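Local structure of carbohydrate binding module E1 (Uncultured bacterium, 5KLE) at residues Tyr52-Gly57 and Leu79-Val84. The protein binds cellopentaose and, as a carbohydrate-binding module, probably attaches to cellulose or related polysaccharides. Residues are numbered along the deposited sequence; the frame is centred on the assembly and turned at random.
Sequences YNITSG and LYIKIV
The ring of Y52 lies beside I83 and crosses I81. Its CD1 is 3.8 Å from I81 CG2, and its CE1 meets I83 CG1. CG is anti to the carbonyl carbon (chi1 -50°), which starts the ring off on the side where CD1 and CE1 meet the two isoleucines. I54 runs alongside I81, with their CG1 atoms in contact, and its CG2 meets CD2 of L79 at 4.1 Å. The antiparallel strands 50-54 and 77-86 are neighbours in one sheet of a beta sandwich. Y52 and I81 touch both strands 40-44 and 90-96 of the other sheet, and I54 touches L40. An alanine at Y52 would probably open a gap beside I81 and I83 and leave S50 OG without its hydrogen-bond partner, the Y52 hydroxyl. N53 and K82 form the hydrogen-bonded pair: N53 N to K82 O is 3.0 Å, and K82 N to N53 O is 2.9 Å. On the face that carries N53 and K82, the side-chain carboxamide of N53 packs on V84, ND2 lying 3.5 Å from V84 CG2. Its OD1 takes a hydrogen bond from G60 N. I54 to G57 form a type II turn. T55 N still bonds to Y80 O, nearly straight at 171°. One water bridges T55 O and Y80 N.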
loop_
_atom_site.group_PDB
_atom_site.type_symbol
_atom_site.label_atom_id
_atom_site.label_comp_id
_atom_site.label_asym_id
_atom_site.label_seq_id
_atom_site.Cartn_x
_atom_site.Cartn_y
_atom_site.Cartn_z
ATOM N N TYR A 52 6.143 -2.154 2.201
ATOM C CA TYR A 52 4.780 -2.521 2.575
ATOM C C TYR A 52 4.654 -4.003 2.905
ATOM O O TYR A 52 5.369 -4.853 2.353
ATOM C CB TYR A 52 3.805 -2.309 1.377
ATOM C CG TYR A 52 3.930 -0.941 0.725
ATOM C CD1 TYR A 52 3.050 0.107 1.061
ATOM C CD2 TYR A 52 4.984 -0.660 -0.170
ATOM C CE1 TYR A 52 3.193 1.373 0.498
ATOM C CE2 TYR A 52 5.148 0.637 -0.722
ATOM C CZ TYR A 52 4.212 1.628 -0.404
ATOM O OH TYR A 52 4.361 2.916 -0.927
ATOM N N ASN A 53 3.708 -4.306 3.780
ATOM C CA ASN A 53 3.242 -5.675 4.033
ATOM C C ASN A 53 1.733 -5.719 3.839
ATOM O O ASN A 53 1.014 -4.876 4.394
ATOM C CB ASN A 53 3.496 -6.124 5.484
ATOM C CG ASN A 53 4.967 -6.317 5.814
ATOM O OD1 ASN A 53 5.789 -6.543 4.933
ATOM N ND2 ASN A 53 5.299 -6.277 7.120
ATOM N N ILE A 54 1.239 -6.725 3.104
ATOM C CA ILE A 54 -0.202 -6.919 2.923
ATOM C C ILE A 54 -0.672 -7.956 3.931
ATOM O O ILE A 54 -0.083 -9.048 4.026
ATOM C CB ILE A 54 -0.523 -7.387 1.492
ATOM C CG1 ILE A 54 -0.131 -6.300 0.502
ATOM C CG2 ILE A 54 -2.003 -7.775 1.368
ATOM C CD1 ILE A 54 -0.360 -6.651 -0.966
ATOM N N THR A 55 -1.724 -7.637 4.693
ATOM C CA THR A 55 -2.179 -8.577 5.727
ATOM C C THR A 55 -2.617 -9.888 5.086
ATOM O O THR A 55 -3.395 -9.901 4.130
ATOM C CB THR A 55 -3.310 -7.955 6.531
ATOM O OG1 THR A 55 -2.803 -6.723 7.068
ATOM C CG2 THR A 55 -3.741 -8.886 7.708
ATOM N N SER A 56 -2.050 -10.987 5.581
ATOM C CA SER A 56 -2.314 -12.332 5.053
ATOM C C SER A 56 -1.921 -12.469 3.596
ATOM O O SER A 56 -2.421 -13.366 2.899
ATOM C CB SER A 56 -3.768 -12.751 5.257
ATOM O OG SER A 56 -4.127 -12.705 6.630
ATOM N N GLY A 57 -0.976 -11.647 3.143
ATOM C CA GLY A 57 -0.551 -11.673 1.757
ATOM C C GLY A 57 0.911 -11.309 1.616
ATOM O O GLY A 57 1.700 -11.454 2.557
ATOM N N LEU A 79 -8.084 -5.518 0.626
ATOM C CA LEU A 79 -6.716 -5.743 1.066
ATOM C C LEU A 79 -6.377 -4.693 2.103
ATOM O O LEU A 79 -6.836 -3.559 2.009
ATOM C CB LEU A 79 -5.749 -5.533 -0.120
ATOM C CG LEU A 79 -5.881 -6.574 -1.240
ATOM C CD1 LEU A 79 -4.989 -6.104 -2.382
ATOM C CD2 LEU A 79 -5.497 -7.960 -0.806
ATOM N N TYR A 80 -5.558 -5.066 3.088
ATOM C CA TYR A 80 -5.055 -4.134 4.094
ATOM C C TYR A 80 -3.539 -4.061 3.968
ATOM O O TYR A 80 -2.844 -5.075 4.136
ATOM C CB TYR A 80 -5.554 -4.538 5.500
ATOM C CG TYR A 80 -7.073 -4.450 5.531
ATOM C CD1 TYR A 80 -7.725 -3.211 5.750
ATOM C CD2 TYR A 80 -7.869 -5.534 5.141
ATOM C CE1 TYR A 80 -9.079 -3.110 5.692
ATOM C CE2 TYR A 80 -9.247 -5.413 5.073
ATOM C CZ TYR A 80 -9.846 -4.217 5.358
ATOM O OH TYR A 80 -11.220 -4.162 5.283
ATOM N N ILE A 81 -3.039 -2.878 3.638
ATOM C CA ILE A 81 -1.644 -2.668 3.258
ATOM C C ILE A 81 -0.994 -1.739 4.286
ATOM O O ILE A 81 -1.356 -0.545 4.391
ATOM C CB ILE A 81 -1.556 -2.111 1.834
ATOM C CG1 ILE A 81 -2.380 -3.035 0.911
ATOM C CG2 ILE A 81 -0.098 -2.001 1.400
ATOM C CD1 ILE A 81 -2.305 -2.713 -0.569
ATOM N N LYS A 82 -0.047 -2.280 5.067
ATOM C CA LYS A 82 0.710 -1.488 6.041
ATOM C C LYS A 82 1.933 -0.871 5.371
ATOM O O LYS A 82 2.696 -1.573 4.678
ATOM C CB LYS A 82 1.174 -2.350 7.220
ATOM C CG LYS A 82 1.940 -1.502 8.249
ATOM C CD LYS A 82 2.069 -2.187 9.584
ATOM C CE LYS A 82 2.748 -1.226 10.583
ATOM N NZ LYS A 82 3.168 -1.980 11.774
ATOM N N ILE A 83 2.150 0.426 5.612
ATOM C CA ILE A 83 3.374 1.108 5.181
ATOM C C ILE A 83 4.428 0.879 6.267
ATOM O O ILE A 83 4.361 1.440 7.364
ATOM C CB ILE A 83 3.149 2.593 4.880
ATOM C CG1 ILE A 83 1.990 2.731 3.889
ATOM C CG2 ILE A 83 4.433 3.198 4.272
ATOM C CD1 ILE A 83 1.760 4.132 3.375
ATOM N N VAL A 84 5.388 0.017 5.963
ATOM C CA VAL A 84 6.355 -0.432 6.956
ATOM C C VAL A 84 7.417 0.622 7.183
ATOM O O VAL A 84 7.848 0.852 8.323
ATOM C CB VAL A 84 6.959 -1.776 6.505
ATOM C CG1 VAL A 84 8.094 -2.162 7.456
ATOM C CG2 VAL A 84 5.870 -2.861 6.519
HETATM O O HOH W 1 -5.343 -7.947 3.461
#